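Local coordinates for protein acetylene hydratase Ahy (Pelobacter acetylenicus, PDB 2E7Z) that catalyses the non-redox hydration of acetylene to acetaldehyde, using a tungsten bis-molybdopterin guanine dinucleotide cofactor and a [4Fe-4S] cluster, at residues Ser29-Thr37 and Gln532-Lys540. Sequence-based numbering, arbitrary orientation.
Sequences SISEPHPTT and QKQYTYMSK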
ATOM      1  N   SER A  29      19.105 -16.595  -0.637  1.00 18.03           N
ATOM      2  CA  SER A  29      18.138 -16.989   0.361  1.00 18.68           C
ATOM      3  C   SER A  29      18.884 -17.376   1.628  1.00 18.14           C
ATOM      4  O   SER A  29      19.996 -17.923   1.574  1.00 18.83           O
ATOM      5  CB  SER A  29      17.214 -18.117  -0.124  1.00 19.44           C
ATOM      6  OG  SER A  29      17.947 -19.280  -0.437  1.00 22.73           O
ATOM      7  N   ILE A  30      18.310 -17.011   2.762  1.00 18.29           N
ATOM      8  CA  ILE A  30      18.969 -17.251   4.033  1.00 18.50           C
ATOM      9  C   ILE A  30      19.226 -18.753   4.212  1.00 19.46           C
ATOM     10  O   ILE A  30      18.328 -19.582   4.052  1.00 19.09           O
ATOM     11  CB  ILE A  30      18.176 -16.609   5.193  1.00 18.71           C
ATOM     12  CG1 ILE A  30      19.012 -16.630   6.480  1.00 17.80           C
ATOM     13  CG2 ILE A  30      16.808 -17.260   5.362  1.00 18.15           C
ATOM     14  CD1 ILE A  30      18.649 -15.524   7.425  1.00 17.49           C
ATOM     15  N   SER A  31      20.474 -19.082   4.532  1.00 20.18           N
ATOM     16  CA  SER A  31      20.906 -20.485   4.642  1.00 21.42           C
ATOM     17  C   SER A  31      20.597 -21.111   6.005  1.00 21.66           C
ATOM     18  O   SER A  31      20.692 -22.333   6.170  1.00 23.30           O
ATOM     19  CB  SER A  31      22.404 -20.613   4.325  1.00 21.58           C
ATOM     20  OG  SER A  31      23.175 -19.840   5.234  1.00 24.97           O
ATOM     21  N   GLU A  32      20.260 -20.277   6.981  1.00 21.41           N
ATOM     22  CA  GLU A  32      19.884 -20.725   8.312  1.00 20.97           C
ATOM     23  C   GLU A  32      18.371 -20.769   8.452  1.00 20.20           C
ATOM     24  O   GLU A  32      17.672 -20.051   7.735  1.00 19.78           O
ATOM     25  CB  GLU A  32      20.450 -19.772   9.373  1.00 22.27           C
ATOM     26  CG  GLU A  32      21.966 -19.703   9.373  1.00 24.53           C
ATOM     27  CD  GLU A  32      22.603 -20.949   9.944  1.00 29.58           C
ATOM     28  OE1 GLU A  32      21.926 -21.689  10.699  1.00 31.52           O
ATOM     29  OE2 GLU A  32      23.787 -21.190   9.634  1.00 32.01           O
ATOM     30  N   PRO A  33      17.856 -21.595   9.378  1.00 19.41           N
ATOM     31  CA  PRO A  33      16.413 -21.626   9.623  1.00 19.52           C
ATOM     32  C   PRO A  33      15.923 -20.318  10.262  1.00 18.87           C
ATOM     33  O   PRO A  33      16.161 -20.066  11.443  1.00 19.34           O
ATOM     34  CB  PRO A  33      16.238 -22.823  10.559  1.00 20.06           C
ATOM     35  CG  PRO A  33      17.603 -22.983  11.219  1.00 19.68           C
ATOM     36  CD  PRO A  33      18.597 -22.572  10.210  1.00 20.21           C
ATOM     37  N   HIS A  34      15.253 -19.495   9.466  1.00 18.28           N
ATOM     38  CA  HIS A  34      14.790 -18.191   9.937  1.00 17.49           C
ATOM     39  C   HIS A  34      13.398 -18.306  10.581  1.00 17.65           C
ATOM     40  O   HIS A  34      12.551 -19.091  10.101  1.00 18.96           O
ATOM     41  CB  HIS A  34      14.776 -17.177   8.796  1.00 17.12           C
ATOM     42  CG  HIS A  34      14.576 -15.761   9.255  1.00 14.37           C
ATOM     43  ND1 HIS A  34      13.328 -15.201   9.395  1.00 14.27           N
ATOM     44  CD2 HIS A  34      15.461 -14.806   9.631  1.00 12.96           C
ATOM     45  CE1 HIS A  34      13.448 -13.958   9.830  1.00 12.99           C
ATOM     46  NE2 HIS A  34      14.733 -13.696   9.986  1.00 13.22           N
ATOM     47  N   PRO A  35      13.154 -17.559  11.675  1.00 17.72           N
ATOM     48  CA  PRO A  35      11.862 -17.659  12.377  1.00 17.83           C
ATOM     49  C   PRO A  35      10.634 -17.292  11.551  1.00 17.98           C
ATOM     50  O   PRO A  35       9.542 -17.776  11.854  1.00 19.11           O
ATOM     51  CB  PRO A  35      12.016 -16.687  13.550  1.00 18.28           C
ATOM     52  CG  PRO A  35      13.482 -16.603  13.770  1.00 18.10           C
ATOM     53  CD  PRO A  35      14.085 -16.670  12.395  1.00 17.25           C
ATOM     54  N   THR A  36      10.795 -16.433  10.543  1.00 17.53           N
ATOM     55  CA  THR A  36       9.633 -15.962   9.773  1.00 17.01           C
ATOM     56  C   THR A  36       9.744 -16.205   8.283  1.00 16.87           C
ATOM     57  O   THR A  36       8.730 -16.465   7.635  1.00 18.20           O
ATOM     58  CB  THR A  36       9.311 -14.462   9.987  1.00 17.62           C
ATOM     59  OG1 THR A  36      10.263 -13.659   9.277  1.00 16.84           O
ATOM     60  CG2 THR A  36       9.278 -14.075  11.484  1.00 17.96           C
ATOM     61  N   THR A  37      10.953 -16.118   7.732  1.00 15.77           N
ATOM     62  CA  THR A  37      11.163 -16.286   6.294  1.00 16.02           C
ATOM     63  C   THR A  37      11.513 -17.747   5.992  1.00 16.52           C
ATOM     64  O   THR A  37      12.564 -18.230   6.402  1.00 16.48           O
ATOM     65  CB  THR A  37      12.294 -15.361   5.793  1.00 15.69           C
ATOM     66  OG1 THR A  37      11.944 -13.995   6.082  1.00 14.57           O
ATOM     67  CG2 THR A  37      12.507 -15.525   4.301  1.00 16.32           C
ATOM     68  N   GLN A 532      21.001  -6.728  17.091  1.00 10.24           N
ATOM     69  CA  GLN A 532      20.959  -7.259  15.722  1.00 11.21           C
ATOM     70  C   GLN A 532      21.376  -8.712  15.652  1.00 12.20           C
ATOM     71  O   GLN A 532      21.233  -9.333  14.597  1.00 13.57           O
ATOM     72  CB  GLN A 532      21.878  -6.448  14.819  1.00 11.30           C
ATOM     73  CG  GLN A 532      23.360  -6.676  15.121  1.00 12.73           C
ATOM     74  CD  GLN A 532      24.220  -5.740  14.347  1.00 12.70           C
ATOM     75  OE1 GLN A 532      24.673  -6.050  13.232  1.00 14.75           O
ATOM     76  NE2 GLN A 532      24.404  -4.546  14.907  1.00 13.58           N
ATOM     77  N   LYS A 533      21.889  -9.248  16.761  1.00 12.18           N
ATOM     78  CA  LYS A 533      22.397 -10.612  16.767  1.00 13.27           C
ATOM     79  C   LYS A 533      21.286 -11.658  16.722  1.00 13.77           C
ATOM     80  O   LYS A 533      21.543 -12.810  16.388  1.00 16.10           O
ATOM     81  CB  LYS A 533      23.357 -10.839  17.940  1.00 13.80           C
ATOM     82  CG  LYS A 533      24.656 -10.034  17.804  1.00 15.02           C
ATOM     83  CD  LYS A 533      25.545 -10.225  19.028  1.00 18.04           C
ATOM     84  CE  LYS A 533      26.828  -9.423  18.884  1.00 21.68           C
ATOM     85  NZ  LYS A 533      27.767  -9.645  20.024  1.00 24.24           N
ATOM     86  N   GLN A 534      20.063 -11.262  17.062  1.00 12.17           N
ATOM     87  CA  GLN A 534      18.931 -12.162  16.995  1.00 11.63           C
ATOM     88  C   GLN A 534      18.075 -11.786  15.802  1.00 11.36           C
ATOM     89  O   GLN A 534      17.870 -10.600  15.535  1.00 10.83           O
ATOM     90  CB  GLN A 534      18.130 -12.018  18.274  1.00 11.67           C
ATOM     91  CG  GLN A 534      16.900 -12.916  18.319  1.00 14.74           C
ATOM     92  CD  GLN A 534      16.247 -12.985  19.695  1.00 15.88           C
ATOM     93  OE1 GLN A 534      16.921 -13.177  20.705  1.00 17.43           O
ATOM     94  NE2 GLN A 534      14.925 -12.864  19.734  1.00 15.74           N
ATOM     95  N   TYR A 535      17.602 -12.795  15.069  1.00 11.36           N
ATOM     96  CA  TYR A 535      16.838 -12.549  13.851  1.00 11.61           C
ATOM     97  C   TYR A 535      15.530 -11.812  14.065  1.00 11.22           C
ATOM     98  O   TYR A 535      15.199 -10.892  13.312  1.00 10.70           O
ATOM     99  CB  TYR A 535      16.470 -13.855  13.151  1.00 12.29           C
ATOM    100  CG  TYR A 535      17.592 -14.571  12.469  1.00 13.14           C
ATOM    101  CD1 TYR A 535      18.540 -13.887  11.721  1.00 14.41           C
ATOM    102  CD2 TYR A 535      17.647 -15.959  12.505  1.00 14.14           C
ATOM    103  CE1 TYR A 535      19.565 -14.583  11.055  1.00 15.52           C
ATOM    104  CE2 TYR A 535      18.638 -16.653  11.855  1.00 14.63           C
ATOM    105  CZ  TYR A 535      19.604 -15.970  11.127  1.00 16.63           C
ATOM    106  OH  TYR A 535      20.617 -16.646  10.471  1.00 18.17           O
ATOM    107  N   THR A 536      14.754 -12.265  15.052  1.00 11.21           N
ATOM    108  CA  THR A 536      13.349 -11.865  15.159  1.00 11.52           C
ATOM    109  C   THR A 536      12.950 -11.652  16.604  1.00 12.19           C
ATOM    110  O   THR A 536      13.291 -12.470  17.456  1.00 13.01           O
ATOM    111  CB  THR A 536      12.457 -13.005  14.610  1.00 12.61           C
ATOM    112  OG1 THR A 536      12.905 -13.357  13.294  1.00 13.23           O
ATOM    113  CG2 THR A 536      10.966 -12.608  14.600  1.00 13.67           C
ATOM    114  N   TYR A 537      12.187 -10.590  16.853  1.00 11.90           N
ATOM    115  CA  TYR A 537      11.634 -10.326  18.165  1.00 11.81           C
ATOM    116  C   TYR A 537      10.121 -10.299  18.084  1.00 12.35           C
ATOM    117  O   TYR A 537       9.549  -9.432  17.417  1.00 12.23           O
ATOM    118  CB  TYR A 537      12.143  -8.986  18.684  1.00 12.25           C
ATOM    119  CG  TYR A 537      13.632  -8.985  18.938  1.00 11.02           C
ATOM    120  CD1 TYR A 537      14.535  -8.656  17.936  1.00 10.95           C
ATOM    121  CD2 TYR A 537      14.136  -9.301  20.195  1.00 12.48           C
ATOM    122  CE1 TYR A 537      15.912  -8.645  18.183  1.00 11.56           C
ATOM    123  CE2 TYR A 537      15.492  -9.287  20.461  1.00 12.27           C
ATOM    124  CZ  TYR A 537      16.374  -8.963  19.457  1.00 10.95           C
ATOM    125  OH  TYR A 537      17.722  -8.952  19.745  1.00 12.24           O
ATOM    126  N   MET A 538       9.476 -11.251  18.762  1.00 13.01           N
ATOM    127  CA  MET A 538       8.024 -11.310  18.776  1.00 13.87           C
ATOM    128  C   MET A 538       7.451 -10.340  19.789  1.00 13.80           C
ATOM    129  O   MET A 538       8.022 -10.154  20.867  1.00 14.86           O
ATOM    130  CB  MET A 538       7.540 -12.733  19.117  1.00 14.60           C
ATOM    131  CG  MET A 538       8.068 -13.822  18.175  1.00 17.20           C
ATOM    132  SD  MET A 538       7.695 -13.586  16.417  1.00 22.44           S
ATOM    133  CE  MET A 538       5.927 -13.304  16.484  1.00 20.95           C
ATOM    134  N   SER A 539       6.319  -9.734  19.447  1.00 13.94           N
ATOM    135  CA  SER A 539       5.605  -8.853  20.362  1.00 14.00           C
ATOM    136  C   SER A 539       4.587  -9.644  21.173  1.00 14.68           C
ATOM    137  O   SER A 539       3.990 -10.614  20.679  1.00 15.15           O
ATOM    138  CB  SER A 539       4.834  -7.778  19.590  1.00 14.68           C
ATOM    139  OG  SER A 539       4.238  -6.848  20.475  1.00 14.04           O
ATOM    140  N   LYS A 540       4.388  -9.216  22.412  1.00 14.00           N
ATOM    141  CA  LYS A 540       3.203  -9.620  23.163  1.00 14.84           C
ATOM    142  C   LYS A 540       2.026  -8.802  22.651  1.00 15.49           C
ATOM    143  O   LYS A 540       2.198  -7.736  22.044  1.00 15.31           O
ATOM    144  CB  LYS A 540       3.402  -9.341  24.646  1.00 15.81           C
ATOM    145  CG  LYS A 540       4.532 -10.138  25.292  1.00 17.91           C
ATOM    146  CD  LYS A 540       4.801  -9.653  26.703  1.00 24.50           C
ATOM    147  CE  LYS A 540       3.985 -10.426  27.734  1.00 28.33           C
ATOM    148  NZ  LYS A 540       4.577 -10.341  29.119  1.00 31.84           N
TER
HETATM  149  O   HOH W   1      15.979 -11.149  10.698  1.00 11.54           O
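Y535 lies along the 29-37 loop and makes the largest share of the contact. H34 CD2 sits over one face of its ring, 3.6 Å from Y535 CG, with the two ring planes inclined at 44°. At the far end of the tyrosine, E32 CB meets the ring edge, 3.3 Å from Y535 OH, while I30 runs head-on against the tyrosine, its CD1 3.8 Å from Y535 CZ. P35 bridges to the next residue: its CD touches Y535 CD2, and its CG packs 3.3 Å from T536 OG1. Beyond it the methyls T36 CG2 and T536 CG2 meet.

The imidazole is held at both nitrogens. With CG anti to the backbone N (chi1 -169°), H34 turns ND1 back to its own chain, where it accepts from T36 N and T37 N, both at 3.0 Å. NE2 shares a hydrogen bond with a water in the ring plane, which donates to Y535 O. T36 OG1 bonds to N476 of strand 474-476, the antiparallel partner of strand 536-538, and I30 and H34 also touch V14 of strand 14-19. Two N-H donors imply that ND1 carries no proton; only van der Waals contact and that water join the segments.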